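Local coordinates for putative Lipoprotein (Clostridium perfringens, PDB 5J7R), which is of unknown function but is a putative lipoprotein with a sporulation and spore germination family region, consistent with a role at the cell surface, at residues Asp24-Leu29 and Glu46-Gly51; Ile92-Leu97 and Asn131-Asn136; Ser28-Gly33 and Pro40-Gln45. All coordinates share one frame; numbering follows the deposited sequence. Where two conformers were deposited one is given.

Contacts 1 and 3 lie on the same two strands, 24-32 and 42-50. Together they make one long beta hairpin, and they share Ser28 and Leu29. Contact 1 is the base of the hairpin, where acidic side chains meet beside a magnesium ion. Contact 3 is the outer part, centred about 30 Å from the centre of the chain, where a tyrosine-glutamine pair carries the side-chain contact between the strands. Both touch a second subunit. Contact 2 belongs to the compact body, centred about 7 Å from the chain centre. Its strands are parallel, one face is apolar against a helix, and no other chain of the assembly touches it.

Contact 1 (Asp24-Leu29 and Glu46-Gly51); sequences DIDLSL and EILVDG. With MG (magnesium ion), chain E.
Asp24 faces Asp50 at the open end of an antiparallel beta hairpin, beside a magnesium ion. Asp24 OD1 sits 3.7 Å from Asp50 CA, and the two carboxylate planes are 58° apart. Asp50 OD2 binds the magnesium directly at 2.3 Å. Asp24 OD1 reaches the ion indirectly, by accepting a hydrogen bond from a water that the magnesium holds. The metal and its waters probably ease the repulsion between the two acids. Asp50 OD1 also caps the following helix by accepting from Glu53 N.

Ile25 and Val49 form a hydrogen-bonded pair, with Ile25 N to Val49 O at 2.7 Å. Both side chains are buried and pack on a second subunit. Asp26 lies on the other face, with Leu48 CD1 against its CB at 3.7 Å. Asp26 OD1 comes within 2.7 Å of Glu46 OE2, and the two carboxylates are nearly coplanar. One of these acid groups probably holds a proton. The outer edge of strand 24-29 is not the end of the sheet: Asp24, Ile25 and Asp26 continue it as a parallel ladder with a strand of a third subunit.

Leu27 pairs with Ile47 through two nearly straight bonds. Leu27 N donates to Ile47 O with an N-H...O angle of 168°. On the face with Ile25, Leu27 CD1 meets Val49 CG2. Leu29 packs on Ile47 on this face. Ile47 CG2, between its own backbone N and carbonyl carbon, meets Leu29 CG at 3.7 Å. Ile47 CD1 touches Leu29 CD1, also at 3.7 Å.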
loop_
_atom_site.group_PDB
_atom_site.type_symbol
_atom_site.label_atom_id
_atom_site.label_comp_id
_atom_site.label_asym_id
_atom_site.label_seq_id
_atom_site.Cartn_x
_atom_site.Cartn_y
_atom_site.Cartn_z
ATOM N N ASP A 24 4.919 2.812 6.118
ATOM C CA ASP A 24 6.078 1.965 5.815
ATOM C C ASP A 24 5.807 0.484 6.053
ATOM O O ASP A 24 5.075 0.138 6.967
ATOM C CB ASP A 24 7.299 2.384 6.663
ATOM C CG ASP A 24 7.798 3.789 6.347
ATOM O OD1 ASP A 24 7.378 4.381 5.331
ATOM O OD2 ASP A 24 8.630 4.303 7.135
ATOM N N ILE A 25 6.395 -0.374 5.215
ATOM C CA ILE A 25 6.279 -1.830 5.374
ATOM C C ILE A 25 7.710 -2.371 5.334
ATOM O O ILE A 25 8.392 -2.272 4.327
ATOM C CB ILE A 25 5.419 -2.528 4.299
ATOM C CG1 ILE A 25 4.090 -1.780 4.115
ATOM C CG2 ILE A 25 5.241 -4.009 4.650
ATOM C CD1 ILE A 25 3.196 -2.340 3.033
ATOM N N ASP A 26 8.150 -2.937 6.444
ATOM C CA ASP A 26 9.500 -3.428 6.561
ATOM C C ASP A 26 9.498 -4.892 6.125
ATOM O O ASP A 26 8.909 -5.724 6.790
ATOM C CB ASP A 26 9.949 -3.239 8.022
ATOM C CG ASP A 26 11.425 -3.470 8.221
ATOM O OD1 ASP A 26 12.123 -3.747 7.218
ATOM O OD2 ASP A 26 11.880 -3.374 9.387
ATOM N N LEU A 27 10.152 -5.188 5.003
ATOM C CA LEU A 27 10.187 -6.533 4.442
ATOM C C LEU A 27 11.580 -6.940 3.999
ATOM O O LEU A 27 12.541 -6.190 4.116
ATOM C CB LEU A 27 9.361 -6.555 3.151
ATOM C CG LEU A 27 7.897 -6.170 3.224
ATOM C CD1 LEU A 27 7.267 -6.088 1.836
ATOM C CD2 LEU A 27 7.136 -7.156 4.094
ATOM N N SER A 28 11.646 -8.127 3.413
ATOM C CA SER A 28 12.886 -8.663 2.867
ATOM C C SER A 28 12.822 -9.096 1.404
ATOM O O SER A 28 11.772 -9.490 0.880
ATOM C CB SER A 28 13.464 -9.806 3.755
ATOM O OG SER A 28 12.494 -10.281 4.676
ATOM N N LEU A 29 13.972 -8.939 0.763
ATOM C CA LEU A 29 14.183 -9.370 -0.598
ATOM C C LEU A 29 15.142 -10.529 -0.461
ATOM O O LEU A 29 16.167 -10.404 0.217
ATOM C CB LEU A 29 14.822 -8.288 -1.453
ATOM C CG LEU A 29 13.990 -7.052 -1.710
ATOM C CD1 LEU A 29 14.846 -6.058 -2.473
ATOM C CD2 LEU A 29 12.716 -7.387 -2.486
ATOM N N GLU A 46 17.116 -6.471 3.549
ATOM C CA GLU A 46 15.950 -5.657 3.929
ATOM C C GLU A 46 15.518 -4.562 2.933
ATOM O O GLU A 46 16.338 -3.915 2.295
ATOM C CB GLU A 46 16.236 -5.011 5.320
ATOM C CG GLU A 46 15.181 -3.997 5.799
ATOM C CD GLU A 46 15.544 -3.203 7.071
ATOM O OE1 GLU A 46 16.745 -2.975 7.331
ATOM O OE2 GLU A 46 14.621 -2.755 7.794
ATOM N N ILE A 47 14.210 -4.346 2.839
ATOM C CA ILE A 47 13.644 -3.279 2.004
ATOM C C ILE A 47 12.517 -2.605 2.791
ATOM O O ILE A 47 11.624 -3.267 3.278
ATOM C CB ILE A 47 13.218 -3.811 0.601
ATOM C CG1 ILE A 47 12.740 -2.677 -0.327
ATOM C CG2 ILE A 47 12.166 -4.915 0.685
ATOM C CD1 ILE A 47 12.742 -3.056 -1.794
ATOM N N LEU A 48 12.620 -1.297 3.020
ATOM C CA LEU A 48 11.598 -0.585 3.717
ATOM C C LEU A 48 10.763 0.021 2.602
ATOM O O LEU A 48 11.152 0.996 1.960
ATOM C CB LEU A 48 12.190 0.452 4.654
ATOM C CG LEU A 48 11.081 1.061 5.511
ATOM C CD1 LEU A 48 10.545 0.088 6.556
ATOM C CD2 LEU A 48 11.642 2.262 6.205
ATOM N N VAL A 49 9.615 -0.602 2.361
ATOM C CA VAL A 49 8.727 -0.149 1.321
ATOM C C VAL A 49 7.901 0.957 1.903
ATOM O O VAL A 49 7.181 0.739 2.851
ATOM C CB VAL A 49 7.753 -1.261 0.897
ATOM C CG1 VAL A 49 6.796 -0.762 -0.170
ATOM C CG2 VAL A 49 8.507 -2.481 0.404
ATOM N N ASP A 50 8.019 2.138 1.329
ATOM C CA ASP A 50 7.251 3.301 1.755
ATOM C C ASP A 50 5.951 3.280 0.953
ATOM O O ASP A 50 5.966 3.631 -0.207
ATOM C CB ASP A 50 8.115 4.552 1.484
ATOM C CG ASP A 50 7.451 5.856 1.827
ATOM O OD1 ASP A 50 6.264 6.059 1.590
ATOM O OD2 ASP A 50 8.171 6.765 2.232
ATOM N N GLY A 51 4.840 2.874 1.585
ATOM C CA GLY A 51 3.556 2.745 0.882
ATOM C C GLY A 51 3.037 3.930 0.104
ATOM O O GLY A 51 2.570 3.772 -1.024
HETATM MG MG MG E . 8.155 8.511 3.778
HETATM O O HOH W 1 6.721 7.111 4.935
HETATM O O HOH W 2 5.992 8.723 2.487
HETATM O O HOH W 3 7.426 10.014 4.706
HETATM O O HOH W 4 8.786 9.311 2.062
#

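Contact 2 (Ile92-Leu97 and Asn131-Asn136); sequences IAIINL and NILVDN
Leu97 O takes one N-H bond and one weaker CA-H...O contact from the segment 131-136. Asp135 N donates to it at 2.8 Å, nearly in line with the carbonyl bond. Val134 CA makes the CA-H...O contact to the same Leu97 O at 3.2 Å. The two strands run parallel and are the ends of a beta-alpha-beta crossover, joined through helix 107-121. Ladder bonds alternate from Asn131 N to Ala93 O through to Leu97 N to Leu133 O.

Beyond Val134 the backbone of Asp135 and Asn136 takes a left-handed helical conformation. This turns the chain back over the end of strand 92-97. Asn136 N can then donate to Asn96 OD1 at 2.9 Å. The bond meets the amide oxygen from the flank, with a C=O...N angle of 114°. Asn96 CG is anti to its backbone N (chi1 -175°) and beside the carbonyl carbon, on the side where the amide meets Asn136 N. The other end of the same amide, ND2, bonds to Ser85 OG on strand 83-89. The buried Asn96 side chain therefore ties the turn after one neighbouring strand to the other neighbour, and both ends of its amide have partners.

Next to Asn96 on this face, Ile94 CG2 meets Leu133 CD1 at 3.6 Å. Further back, Ile92 CG2 lies against Asn131 CB at 3.8 Å.

The opposite face is apolar and buried. Ile95 and Ile132 pack on helix 107-121, where both touch Ile117. Val134 packs on loop residues Ile102 and Val139. Leu97 and Ile132 lie two pairs apart in the ladder, on the same face, and Leu97 CD1 meets Ile132 CG2 at 4.1 Å.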
loop_
_atom_site.group_PDB
_atom_site.type_symbol
_atom_site.label_atom_id
_atom_site.label_comp_id
_atom_site.label_asym_id
_atom_site.label_seq_id
_atom_site.Cartn_x
_atom_site.Cartn_y
_atom_site.Cartn_z
ATOM N N ILE A 92 6.024 17.103 0.564
ATOM C CA ILE A 92 6.241 17.413 -0.842
ATOM C C ILE A 92 6.520 16.145 -1.623
ATOM O O ILE A 92 7.322 15.313 -1.193
ATOM C CB ILE A 92 7.443 18.373 -1.008
ATOM C CG1 ILE A 92 7.188 19.637 -0.198
ATOM C CG2 ILE A 92 7.702 18.705 -2.486
ATOM C CD1 ILE A 92 8.351 20.593 -0.140
ATOM N N ALA A 93 5.863 16.019 -2.773
ATOM C CA ALA A 93 6.054 14.892 -3.664
ATOM C C ALA A 93 7.000 15.327 -4.777
ATOM O O ALA A 93 6.660 16.188 -5.585
ATOM C CB ALA A 93 4.730 14.448 -4.243
ATOM N N ILE A 94 8.198 14.744 -4.791
ATOM C CA ILE A 94 9.205 15.053 -5.798
ATOM C C ILE A 94 8.943 14.119 -6.959
ATOM O O ILE A 94 9.268 12.930 -6.900
ATOM C CB ILE A 94 10.630 14.807 -5.292
ATOM C CG1 ILE A 94 10.908 15.615 -4.063
ATOM C CG2 ILE A 94 11.655 15.291 -6.288
ATOM C CD1 ILE A 94 12.141 15.141 -3.354
ATOM N N ILE A 95 8.367 14.666 -8.018
ATOM C CA ILE A 95 8.032 13.901 -9.204
ATOM C C ILE A 95 9.095 14.186 -10.243
ATOM O O ILE A 95 9.100 15.246 -10.862
ATOM C CB ILE A 95 6.637 14.287 -9.726
ATOM C CG1 ILE A 95 5.609 14.142 -8.603
ATOM C CG2 ILE A 95 6.273 13.438 -10.936
ATOM C CD1 ILE A 95 4.230 14.663 -8.939
ATOM N N ASN A 96 9.974 13.211 -10.447
ATOM C CA ASN A 96 11.072 13.337 -11.379
ATOM C C ASN A 96 10.733 12.690 -12.713
ATOM O O ASN A 96 10.672 11.469 -12.819
ATOM C CB ASN A 96 12.306 12.696 -10.761
ATOM C CG ASN A 96 13.543 12.888 -11.597
ATOM O OD1 ASN A 96 13.622 13.808 -12.423
ATOM N ND2 ASN A 96 14.537 12.045 -11.369
ATOM N N LEU A 97 10.558 13.523 -13.738
ATOM C CA LEU A 97 10.185 13.064 -15.080
ATOM C C LEU A 97 11.345 13.164 -16.050
ATOM O O LEU A 97 12.356 13.785 -15.753
ATOM C CB LEU A 97 9.017 13.912 -15.603
ATOM C CG LEU A 97 7.773 13.977 -14.699
ATOM C CD1 LEU A 97 6.766 14.969 -15.253
ATOM C CD2 LEU A 97 7.129 12.607 -14.506
ATOM N N ASN A 131 6.754 18.930 -6.431
ATOM C CA ASN A 131 7.945 19.536 -6.952
ATOM C C ASN A 131 8.305 18.693 -8.162
ATOM O O ASN A 131 8.770 17.565 -8.023
ATOM C CB ASN A 131 9.055 19.507 -5.900
ATOM C CG ASN A 131 10.332 20.186 -6.364
ATOM O OD1 ASN A 131 10.341 20.948 -7.324
ATOM N ND2 ASN A 131 11.417 19.918 -5.663
ATOM N N ILE A 132 8.056 19.232 -9.349
ATOM C CA ILE A 132 8.353 18.526 -10.589
ATOM C C ILE A 132 9.783 18.812 -11.011
ATOM O O ILE A 132 10.211 19.953 -11.010
ATOM C CB ILE A 132 7.379 18.911 -11.716
ATOM C CG1 ILE A 132 5.948 18.557 -11.288
ATOM C CG2 ILE A 132 7.770 18.191 -13.008
ATOM C CD1 ILE A 132 4.858 18.948 -12.259
ATOM N N LEU A 133 10.503 17.752 -11.358
ATOM C CA LEU A 133 11.883 17.830 -11.808
ATOM C C LEU A 133 11.953 17.091 -13.119
ATOM O O LEU A 133 11.133 16.219 -13.394
ATOM C CB LEU A 133 12.849 17.136 -10.836
ATOM C CG LEU A 133 12.928 17.525 -9.373
ATOM C CD1 LEU A 133 14.010 16.706 -8.683
ATOM C CD2 LEU A 133 13.192 18.997 -9.194
ATOM N N VAL A 134 12.953 17.429 -13.913
ATOM C CA VAL A 134 13.171 16.802 -15.196
ATOM C C VAL A 134 14.623 16.355 -15.212
ATOM O O VAL A 134 15.518 17.159 -14.957
ATOM C CB VAL A 134 12.871 17.769 -16.352
ATOM C CG1 VAL A 134 13.152 17.111 -17.695
ATOM C CG2 VAL A 134 11.420 18.236 -16.271
ATOM N N ASP A 135 14.844 15.069 -15.479
ATOM C CA ASP A 135 16.194 14.477 -15.519
ATOM C C ASP A 135 16.975 14.769 -14.239
ATOM O O ASP A 135 18.133 15.195 -14.285
ATOM C CB ASP A 135 16.969 14.971 -16.741
ATOM C CG ASP A 135 18.301 14.240 -16.937
ATOM O OD1 ASP A 135 18.570 13.225 -16.267
ATOM O OD2 ASP A 135 19.090 14.685 -17.782
ATOM N N ASN A 136 16.311 14.555 -13.107
ATOM C CA ASN A 136 16.866 14.758 -11.763
ATOM C C ASN A 136 17.239 16.219 -11.463
ATOM O O ASN A 136 17.855 16.494 -10.438
ATOM C CB ASN A 136 18.096 13.864 -11.534
ATOM C CG ASN A 136 18.349 13.594 -10.064
ATOM O OD1 ASN A 136 17.569 13.996 -9.204
ATOM N ND2 ASN A 136 19.437 12.892 -9.771
#

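Contact 3 (Ser28-Gly33 and Pro40-Gln45); sequences SLYFDG and PKIEQQ
Tyr30 and Gln44 lie side by side and point the same way across a non-hydrogen-bonded pair. Gln44 is extended beyond CG, and its aliphatic part runs beside the Tyr30 ring, with Gln44 CG 3.1 Å from Tyr30 CE2, a tight approach. Gln44 NE2 donates to Tyr30 OH at 2.7 Å, with the ring and amide planes 65° apart. The hydroxyl lies close to the amide plane. The bond probably helps to set the rotation of the amide.

On the other flank of Tyr30, Ile42 crosses the ring obliquely. Its CG1 is placed between the backbone N and the carbonyl carbon (chi1 57°), and its CD1 comes to 4.0 Å from Tyr30 CD2. Ser28 extends this face: its CB touches Gln44 CB at 3.8 Å.

Phe31 and Gln45 share the other face. Gln45 CB lies 4.1 Å from Phe31 CD2. The pairs Leu29-Gln45 and Phe31-Glu43 each carry two backbone hydrogen bonds.

Asp32 and Ile42 diverge, which marks the end of the regular ladder. Asp32 OD1 bonds to Thr34 OG1, and Asp32 OD2 forms a salt bridge with Lys109 of a second subunit. One more backbone bond follows, from Gly33 N to Lys41 O at 2.9 Å. Thr34 OG1 also bonds to Lys41 N, so it ties both sides of the connecting loop.

The second subunit packs along this part of the chain: its Thr120 bonds to Tyr30 N, and its Ala74 lies on Phe31. The arrangement is that of a two-stranded antiparallel beta hairpin projecting as an arm from the body of one subunit and packing against another.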
loop_
_atom_site.group_PDB
_atom_site.type_symbol
_atom_site.label_atom_id
_atom_site.label_comp_id
_atom_site.label_asym_id
_atom_site.label_seq_id
_atom_site.Cartn_x
_atom_site.Cartn_y
_atom_site.Cartn_z
ATOM N N SER A 28 11.646 -8.127 3.413
ATOM C CA SER A 28 12.886 -8.663 2.867
ATOM C C SER A 28 12.822 -9.096 1.404
ATOM O O SER A 28 11.772 -9.490 0.880
ATOM C CB SER A 28 13.464 -9.806 3.755
ATOM O OG SER A 28 12.494 -10.281 4.676
ATOM N N LEU A 29 13.972 -8.939 0.763
ATOM C CA LEU A 29 14.183 -9.370 -0.598
ATOM C C LEU A 29 15.142 -10.529 -0.461
ATOM O O LEU A 29 16.167 -10.404 0.217
ATOM C CB LEU A 29 14.822 -8.288 -1.453
ATOM C CG LEU A 29 13.990 -7.052 -1.710
ATOM C CD1 LEU A 29 14.846 -6.058 -2.473
ATOM C CD2 LEU A 29 12.716 -7.387 -2.486
ATOM N N TYR A 30 14.802 -11.654 -1.078
ATOM C CA TYR A 30 15.637 -12.840 -1.017
ATOM C C TYR A 30 16.430 -13.007 -2.284
ATOM O O TYR A 30 15.864 -13.234 -3.347
ATOM C CB TYR A 30 14.791 -14.080 -0.774
ATOM C CG TYR A 30 14.151 -14.099 0.580
ATOM C CD1 TYR A 30 12.942 -13.487 0.794
ATOM C CD2 TYR A 30 14.766 -14.746 1.658
ATOM C CE1 TYR A 30 12.343 -13.500 2.036
ATOM C CE2 TYR A 30 14.170 -14.777 2.909
ATOM C CZ TYR A 30 12.954 -14.150 3.090
ATOM O OH TYR A 30 12.339 -14.143 4.314
ATOM N N PHE A 31 17.747 -12.873 -2.158
ATOM C CA PHE A 31 18.666 -13.029 -3.280
ATOM C C PHE A 31 19.475 -14.310 -3.133
ATOM O O PHE A 31 19.319 -15.047 -2.158
ATOM C CB PHE A 31 19.577 -11.812 -3.410
ATOM C CG PHE A 31 18.849 -10.576 -3.819
ATOM C CD1 PHE A 31 18.492 -10.382 -5.150
ATOM C CD2 PHE A 31 18.534 -9.591 -2.894
ATOM C CE1 PHE A 31 17.815 -9.240 -5.538
ATOM C CE2 PHE A 31 17.869 -8.443 -3.281
ATOM C CZ PHE A 31 17.511 -8.267 -4.602
ATOM N N ASP A 32 20.326 -14.575 -4.116
ATOM C CA ASP A 32 21.150 -15.779 -4.117
ATOM C C ASP A 32 22.358 -15.628 -3.179
ATOM O O ASP A 32 23.230 -14.782 -3.402
ATOM C CB ASP A 32 21.614 -16.073 -5.552
ATOM C CG ASP A 32 22.341 -17.397 -5.688
ATOM O OD1 ASP A 32 22.367 -18.188 -4.727
ATOM O OD2 ASP A 32 22.878 -17.662 -6.781
ATOM N N GLY A 33 22.390 -16.443 -2.128
ATOM C CA GLY A 33 23.496 -16.445 -1.154
ATOM C C GLY A 33 24.279 -17.756 -1.185
ATOM O O GLY A 33 24.891 -18.139 -0.184
ATOM N N PRO A 40 21.521 -25.006 -2.831
ATOM C CA PRO A 40 21.105 -23.649 -3.187
ATOM C C PRO A 40 20.572 -22.956 -1.939
ATOM O O PRO A 40 19.766 -23.529 -1.193
ATOM C CB PRO A 40 20.018 -23.868 -4.238
ATOM C CG PRO A 40 19.451 -25.203 -3.932
ATOM C CD PRO A 40 20.557 -26.016 -3.309
ATOM N N LYS A 41 21.031 -21.732 -1.720
ATOM C CA LYS A 41 20.658 -20.972 -0.548
ATOM C C LYS A 41 20.307 -19.517 -0.854
ATOM O O LYS A 41 20.943 -18.883 -1.683
ATOM C CB LYS A 41 21.819 -21.067 0.435
ATOM C CG LYS A 41 21.639 -20.262 1.703
ATOM C CD LYS A 41 22.564 -20.770 2.852
ATOM C CE LYS A 41 21.900 -21.903 3.654
ATOM N NZ LYS A 41 22.760 -22.500 4.717
ATOM N N ILE A 42 19.289 -19.007 -0.165
ATOM C CA ILE A 42 18.840 -17.624 -0.338
ATOM C C ILE A 42 19.021 -16.857 0.975
ATOM O O ILE A 42 18.786 -17.400 2.048
ATOM C CB ILE A 42 17.376 -17.551 -0.842
ATOM C CG1 ILE A 42 16.419 -18.277 0.113
ATOM C CG2 ILE A 42 17.270 -18.161 -2.237
ATOM C CD1 ILE A 42 14.958 -18.239 -0.308
ATOM N N GLU A 43 19.475 -15.612 0.873
ATOM C CA GLU A 43 19.688 -14.736 2.034
ATOM C C GLU A 43 18.865 -13.444 1.871
ATOM O O GLU A 43 18.653 -12.959 0.768
ATOM C CB GLU A 43 21.195 -14.482 2.261
ATOM C CG GLU A 43 21.861 -15.513 3.146
ATOM C CD GLU A 43 23.367 -15.382 3.166
ATOM O OE1 GLU A 43 24.073 -16.419 3.206
ATOM O OE2 GLU A 43 23.842 -14.233 3.092
ATOM N N GLN A 44 18.373 -12.924 2.982
ATOM C CA GLN A 44 17.572 -11.738 2.963
ATOM C C GLN A 44 18.376 -10.467 2.883
ATOM O O GLN A 44 19.482 -10.386 3.388
ATOM C CB GLN A 44 16.790 -11.615 4.279
ATOM C CG GLN A 44 15.824 -12.738 4.603
ATOM C CD GLN A 44 15.212 -12.602 5.990
ATOM O OE1 GLN A 44 15.805 -11.984 6.869
ATOM N NE2 GLN A 44 14.044 -13.201 6.203
ATOM N N GLN A 45 17.757 -9.465 2.276
ATOM C CA GLN A 45 18.280 -8.105 2.181
ATOM C C GLN A 45 17.051 -7.263 2.502
ATOM O O GLN A 45 16.042 -7.335 1.804
ATOM C CB GLN A 45 18.800 -7.760 0.802
ATOM C CG GLN A 45 19.244 -6.311 0.689
ATOM C CD GLN A 45 19.775 -5.877 -0.704
ATOM O OE1 GLN A 45 19.251 -4.926 -1.236
ATOM N NE2 GLN A 45 20.761 -6.582 -1.310
#